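Local structure of TssK C (Escherichia coli, 5M2Y) at residues S1-I6 and E123-L128; V70-V75 and Q89-D94. The protein is a baseplate component of the bacterial type VI secretion system, and this C-terminal domain probably serves to bind the membrane complex. All blocks are in the same frame, centred on the assembly; numbering follows the deposited sequence.

Contact 1: S1-I6 and E123-L128; sequences SRVVFI and ELFAVL
The ring of Phe5 turns its edge toward the face of Phe125 in a T-shaped pair, with the planes at 79° and the centroids 5.5 Å apart. The two residues sit on neighbouring antiparallel strands, the first and last of the domain's sheet. In the plane of the Phe5 ring, at its edge, lie Phe125 CE2 and Glu123 CD. The Glu123 carboxylate stands perpendicular to this ring. Phe5 CG is anti to the backbone N (chi1 178°). Phe5 CD1 lies 3.7 Å from Phe125 CE2. Over one face of the Arg2 guanidinium, offset toward the rim, sits Leu128 CD1, although the Arg2 side chain is poorly ordered. Val4 and Ala126 form a hydrogen-bonded pair, with Val4 N to Ala126 O at 2.8 Å. Strand 28-35 flanks 123-128 on its other edge, where Phe125 is hydrogen-bonded through its backbone to Trp31. On the Val4 and Ala126 face, Ile6 and Leu124 lie side by side, with Ile6 CG2 3.8 Å from Leu124 CD2. Ile6 CD1 reaches Ala126 CB on the same face. Beyond the Ile6 N to Leu124 O bond, a water donates to Ile6 O at 2.6 Å and accepts from Leu124 N at 2.8 Å.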
loop_
_atom_site.group_PDB
_atom_site.type_symbol
_atom_site.label_atom_id
_atom_site.label_comp_id
_atom_site.label_asym_id
_atom_site.label_seq_id
_atom_site.Cartn_x
_atom_site.Cartn_y
_atom_site.Cartn_z
ATOM N N SER A 1 8.759 0.421 -16.794
ATOM C CA SER A 1 9.509 1.560 -16.287
ATOM C C SER A 1 10.322 1.188 -15.058
ATOM O O SER A 1 10.472 0.012 -14.771
ATOM C CB SER A 1 8.587 2.766 -16.034
ATOM O OG SER A 1 7.374 2.725 -16.791
ATOM N N ARG A 2 10.908 2.170 -14.375
ATOM C CA ARG A 2 11.635 1.816 -13.174
ATOM C C ARG A 2 10.695 1.665 -12.001
ATOM O O ARG A 2 9.742 2.361 -11.882
ATOM C CB ARG A 2 12.908 2.598 -12.882
ATOM C CG ARG A 2 12.763 4.018 -12.566
ATOM C CD ARG A 2 13.675 4.848 -13.457
ATOM N NE ARG A 2 12.846 5.861 -14.062
ATOM C CZ ARG A 2 12.894 7.127 -13.731
ATOM N NH1 ARG A 2 13.780 7.529 -12.841
ATOM N NH2 ARG A 2 12.078 7.975 -14.289
ATOM N N VAL A 3 11.034 0.688 -11.192
ATOM C CA VAL A 3 10.340 0.244 -10.000
ATOM C C VAL A 3 11.161 0.548 -8.767
ATOM O O VAL A 3 12.354 0.247 -8.701
ATOM C CB VAL A 3 9.960 -1.248 -10.060
ATOM C CG1 VAL A 3 9.013 -1.613 -8.925
ATOM C CG2 VAL A 3 9.342 -1.606 -11.395
ATOM N N VAL A 4 10.495 1.154 -7.792
ATOM C CA VAL A 4 11.063 1.535 -6.516
ATOM C C VAL A 4 10.365 0.691 -5.465
ATOM O O VAL A 4 9.150 0.812 -5.288
ATOM C CB VAL A 4 10.909 3.060 -6.240
ATOM C CG1 VAL A 4 11.511 3.453 -4.903
ATOM C CG2 VAL A 4 11.542 3.886 -7.336
ATOM N N PHE A 5 11.135 -0.186 -4.798
ATOM C CA PHE A 5 10.636 -1.013 -3.714
ATOM C C PHE A 5 10.654 -0.126 -2.464
ATOM O O PHE A 5 11.682 0.487 -2.157
ATOM C CB PHE A 5 11.531 -2.248 -3.539
ATOM C CG PHE A 5 11.156 -3.165 -2.402
ATOM C CD1 PHE A 5 10.280 -4.219 -2.601
ATOM C CD2 PHE A 5 11.714 -2.997 -1.143
ATOM C CE1 PHE A 5 9.942 -5.071 -1.545
ATOM C CE2 PHE A 5 11.371 -3.842 -0.087
ATOM C CZ PHE A 5 10.495 -4.879 -0.296
ATOM N N ILE A 6 9.506 -0.034 -1.763
ATOM C CA ILE A 6 9.391 0.760 -0.543
ATOM C C ILE A 6 9.309 -0.213 0.598
ATOM O O ILE A 6 8.337 -0.945 0.700
ATOM C CB ILE A 6 8.222 1.799 -0.573
ATOM C CG1 ILE A 6 8.510 2.900 -1.591
ATOM C CG2 ILE A 6 7.990 2.455 0.798
ATOM C CD1 ILE A 6 7.519 2.945 -2.635
ATOM N N GLU A 123 4.224 -5.933 0.684
ATOM C CA GLU A 123 5.361 -5.303 0.030
ATOM C C GLU A 123 4.789 -4.165 -0.824
ATOM O O GLU A 123 3.737 -4.349 -1.439
ATOM C CB GLU A 123 6.191 -6.297 -0.781
ATOM C CG GLU A 123 6.945 -7.282 0.096
ATOM C CD GLU A 123 7.968 -8.158 -0.621
ATOM O OE1 GLU A 123 7.876 -8.308 -1.851
ATOM O OE2 GLU A 123 8.858 -8.700 0.069
ATOM N N LEU A 124 5.426 -2.973 -0.795
ATOM C CA LEU A 124 4.946 -1.817 -1.550
ATOM C C LEU A 124 5.964 -1.470 -2.616
ATOM O O LEU A 124 7.161 -1.430 -2.340
ATOM C CB LEU A 124 4.710 -0.621 -0.608
ATOM C CG LEU A 124 4.246 0.707 -1.227
ATOM C CD1 LEU A 124 2.825 0.616 -1.764
ATOM C CD2 LEU A 124 4.330 1.823 -0.206
ATOM N N PHE A 125 5.468 -1.325 -3.859
ATOM C CA PHE A 125 6.235 -0.962 -5.052
ATOM C C PHE A 125 5.636 0.308 -5.664
ATOM O O PHE A 125 4.418 0.472 -5.684
ATOM C CB PHE A 125 6.135 -2.066 -6.120
ATOM C CG PHE A 125 6.695 -3.416 -5.766
ATOM C CD1 PHE A 125 5.905 -4.374 -5.150
ATOM C CD2 PHE A 125 7.997 -3.756 -6.108
ATOM C CE1 PHE A 125 6.429 -5.626 -4.822
ATOM C CE2 PHE A 125 8.518 -5.012 -5.791
ATOM C CZ PHE A 125 7.731 -5.940 -5.152
ATOM N N ALA A 126 6.497 1.182 -6.190
ATOM C CA ALA A 126 6.087 2.368 -6.934
ATOM C C ALA A 126 6.688 2.242 -8.323
ATOM O O ALA A 126 7.850 1.843 -8.470
ATOM C CB ALA A 126 6.568 3.642 -6.262
ATOM N N VAL A 127 5.880 2.531 -9.309
ATOM C CA VAL A 127 6.332 2.500 -10.672
ATOM C C VAL A 127 6.438 3.949 -11.080
ATOM O O VAL A 127 5.505 4.659 -11.007
ATOM C CB VAL A 127 5.385 1.732 -11.568
ATOM C CG1 VAL A 127 5.793 1.817 -13.017
ATOM C CG2 VAL A 127 5.356 0.290 -11.140
ATOM N N LEU A 128 7.631 4.372 -11.441
ATOM C CA LEU A 128 7.828 5.746 -11.834
ATOM C C LEU A 128 7.238 6.052 -13.202
ATOM O O LEU A 128 7.399 5.309 -14.121
ATOM C CB LEU A 128 9.306 6.119 -11.786
ATOM C CG LEU A 128 9.973 5.847 -10.463
ATOM C CD1 LEU A 128 11.447 6.152 -10.423
ATOM C CD2 LEU A 128 9.263 6.538 -9.325
HETATM O O HOH W 1 7.869 -3.480 0.532
#

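Contact 2: V70-V75 and Q89-D94; sequences VIIRPV and QYFALD
Arg73 and Asp94 cross obliquely on one face of a beta-hairpin with a long connection, with guanidinium and carboxylate planes 53° apart. Arg73 grips side-on: NE and NH2 both donate to Asp94 OD2, each at 2.9 Å. The acceptor lies in the guanidinium plane. NE meets the anti lone pair of OD2, whereas NH2 comes from the anti side, 26° out of the carboxylate plane. The Arg73 chain is extended from CG to NE, which carries NE out to Asp94 OD2. Ile71 CG2 sits over the centre of the guanidinium, 3.8 Å above its plane. On the other face, Ile72 and Leu93 run alongside each other, with Ile72 CG1 3.8 Å from Leu93 CD2. Ile72 CG2 rests on Phe91 CB, 3.6 Å away. Pro74 CB touches Phe91 CE2 at 3.9 Å. The Phe91 ring meets that of Phe47, so this face packs on helix 40-50. Strand 70-75 is one of the two outermost strands within this chain, and 28-35 flanks 89-94 on its other edge. Backbone bonds join Ile71 to Asp94 and Arg73 to Ala92. The salt bridge adds a charged link between the strands, and two donors on one oxygen would probably draw negative charge toward OD2.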
loop_
_atom_site.group_PDB
_atom_site.type_symbol
_atom_site.label_atom_id
_atom_site.label_comp_id
_atom_site.label_asym_id
_atom_site.label_seq_id
_atom_site.Cartn_x
_atom_site.Cartn_y
_atom_site.Cartn_z
ATOM N N VAL A 70 -8.257 6.628 -0.791
ATOM C CA VAL A 70 -7.411 5.500 -1.133
ATOM C C VAL A 70 -8.337 4.345 -1.501
ATOM O O VAL A 70 -9.104 3.883 -0.660
ATOM C CB VAL A 70 -6.427 5.129 -0.002
ATOM C CG1 VAL A 70 -5.519 3.974 -0.411
ATOM C CG2 VAL A 70 -5.605 6.334 0.425
ATOM N N ILE A 71 -8.317 3.938 -2.779
ATOM C CA ILE A 71 -9.130 2.827 -3.241
ATOM C C ILE A 71 -8.159 1.731 -3.620
ATOM O O ILE A 71 -7.294 1.937 -4.459
ATOM C CB ILE A 71 -10.079 3.184 -4.410
ATOM C CG1 ILE A 71 -11.003 4.343 -4.042
ATOM C CG2 ILE A 71 -10.910 1.959 -4.822
ATOM C CD1 ILE A 71 -11.694 5.015 -5.249
ATOM N N ILE A 72 -8.287 0.583 -2.967
ATOM C CA ILE A 72 -7.441 -0.569 -3.230
ATOM C C ILE A 72 -8.157 -1.409 -4.275
ATOM O O ILE A 72 -9.280 -1.838 -4.053
ATOM C CB ILE A 72 -7.121 -1.331 -1.918
ATOM C CG1 ILE A 72 -6.296 -0.427 -0.968
ATOM C CG2 ILE A 72 -6.385 -2.637 -2.216
ATOM C CD1 ILE A 72 -6.122 -0.963 0.461
ATOM N N ARG A 73 -7.522 -1.595 -5.430
ATOM C CA ARG A 73 -8.136 -2.377 -6.501
ATOM C C ARG A 73 -7.323 -3.616 -6.827
ATOM O O ARG A 73 -6.124 -3.495 -7.092
ATOM C CB ARG A 73 -8.295 -1.549 -7.779
ATOM C CG ARG A 73 -9.020 -0.244 -7.608
ATOM C CD ARG A 73 -9.462 0.311 -8.944
ATOM N NE ARG A 73 -9.995 1.667 -8.822
ATOM C CZ ARG A 73 -11.270 1.936 -8.586
ATOM N NH1 ARG A 73 -12.158 0.967 -8.467
ATOM N NH2 ARG A 73 -11.660 3.203 -8.485
ATOM N N PRO A 74 -7.959 -4.810 -6.879
ATOM C CA PRO A 74 -7.201 -6.001 -7.267
ATOM C C PRO A 74 -6.808 -5.889 -8.738
ATOM O O PRO A 74 -7.579 -5.383 -9.550
ATOM C CB PRO A 74 -8.177 -7.148 -7.005
ATOM C CG PRO A 74 -9.503 -6.553 -7.134
ATOM C CD PRO A 74 -9.377 -5.144 -6.624
ATOM N N VAL A 75 -5.575 -6.275 -9.047
ATOM C CA VAL A 75 -5.052 -6.214 -10.409
ATOM C C VAL A 75 -4.576 -7.601 -10.829
ATOM O O VAL A 75 -4.228 -8.434 -9.978
ATOM C CB VAL A 75 -3.946 -5.149 -10.619
ATOM C CG1 VAL A 75 -4.472 -3.731 -10.417
ATOM C CG2 VAL A 75 -2.765 -5.404 -9.701
ATOM N N GLN A 89 -1.140 -11.886 -4.154
ATOM C CA GLN A 89 -2.220 -11.123 -4.748
ATOM C C GLN A 89 -1.731 -9.701 -4.866
ATOM O O GLN A 89 -1.079 -9.203 -3.949
ATOM C CB GLN A 89 -3.459 -11.188 -3.867
ATOM C CG GLN A 89 -4.117 -12.566 -3.852
ATOM C CD GLN A 89 -4.700 -13.000 -5.176
ATOM O OE1 GLN A 89 -5.162 -12.187 -5.989
ATOM N NE2 GLN A 89 -4.777 -14.304 -5.380
ATOM N N TYR A 90 -2.006 -9.070 -6.013
ATOM C CA TYR A 90 -1.553 -7.712 -6.293
ATOM C C TYR A 90 -2.695 -6.732 -6.324
ATOM O O TYR A 90 -3.799 -7.074 -6.740
ATOM C CB TYR A 90 -0.697 -7.664 -7.567
ATOM C CG TYR A 90 0.532 -8.549 -7.455
ATOM C CD1 TYR A 90 0.465 -9.905 -7.739
ATOM C CD2 TYR A 90 1.732 -8.039 -7.004
ATOM C CE1 TYR A 90 1.579 -10.732 -7.588
ATOM C CE2 TYR A 90 2.851 -8.853 -6.848
ATOM C CZ TYR A 90 2.771 -10.199 -7.144
ATOM O OH TYR A 90 3.869 -11.014 -6.982
ATOM N N PHE A 91 -2.440 -5.533 -5.807
ATOM C CA PHE A 91 -3.444 -4.486 -5.726
ATOM C C PHE A 91 -2.865 -3.138 -6.061
ATOM O O PHE A 91 -1.770 -2.818 -5.630
ATOM C CB PHE A 91 -4.047 -4.416 -4.313
ATOM C CG PHE A 91 -4.614 -5.711 -3.784
ATOM C CD1 PHE A 91 -3.802 -6.631 -3.143
ATOM C CD2 PHE A 91 -5.963 -6.011 -3.927
ATOM C CE1 PHE A 91 -4.325 -7.849 -2.689
ATOM C CE2 PHE A 91 -6.484 -7.229 -3.463
ATOM C CZ PHE A 91 -5.661 -8.144 -2.847
ATOM N N ALA A 92 -3.603 -2.345 -6.809
ATOM C CA ALA A 92 -3.191 -0.988 -7.109
ATOM C C ALA A 92 -3.775 -0.055 -6.084
ATOM O O ALA A 92 -4.878 -0.278 -5.603
ATOM C CB ALA A 92 -3.698 -0.582 -8.476
ATOM N N LEU A 93 -3.025 0.996 -5.746
ATOM C CA LEU A 93 -3.544 2.042 -4.886
ATOM C C LEU A 93 -4.056 3.142 -5.816
ATOM O O LEU A 93 -3.276 3.783 -6.515
ATOM C CB LEU A 93 -2.481 2.593 -3.938
ATOM C CG LEU A 93 -1.854 1.626 -2.935
ATOM C CD1 LEU A 93 -0.923 2.386 -2.017
ATOM C CD2 LEU A 93 -2.917 0.881 -2.112
ATOM N N ASP A 94 -5.377 3.281 -5.887
ATOM C CA ASP A 94 -6.014 4.305 -6.703
ATOM C C ASP A 94 -6.156 5.491 -5.748
ATOM O O ASP A 94 -7.060 5.529 -4.913
ATOM C CB ASP A 94 -7.373 3.826 -7.249
ATOM C CG ASP A 94 -7.994 4.756 -8.281
ATOM O OD1 ASP A 94 -7.470 5.868 -8.476
ATOM O OD2 ASP A 94 -9.032 4.385 -8.861
HETATM O O HOH W 2 -3.253 -10.415 -8.277
#

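Overall arrangement
Both contacts are antiparallel strand pairs of the same sheet, with centres about 14 Å apart. Strand 28-35 lies between them, bonded through its backbone to 121-128 on one edge and to 89-95 on the other. They meet directly where Leu124 CD1 of contact 1 packs on Leu93 CD1 of contact 2, 4.2 Å away. Phe30 of the middle strand touches Ile6, Ala126 and Leu93, and so joins the two on the face that carries Leu124 and Leu93. Contact 1 brings the two ends of the domain together, and the chain between its segments includes both strands of contact 2. Strand 70-75 of contact 2 is one edge of the sheet within this chain.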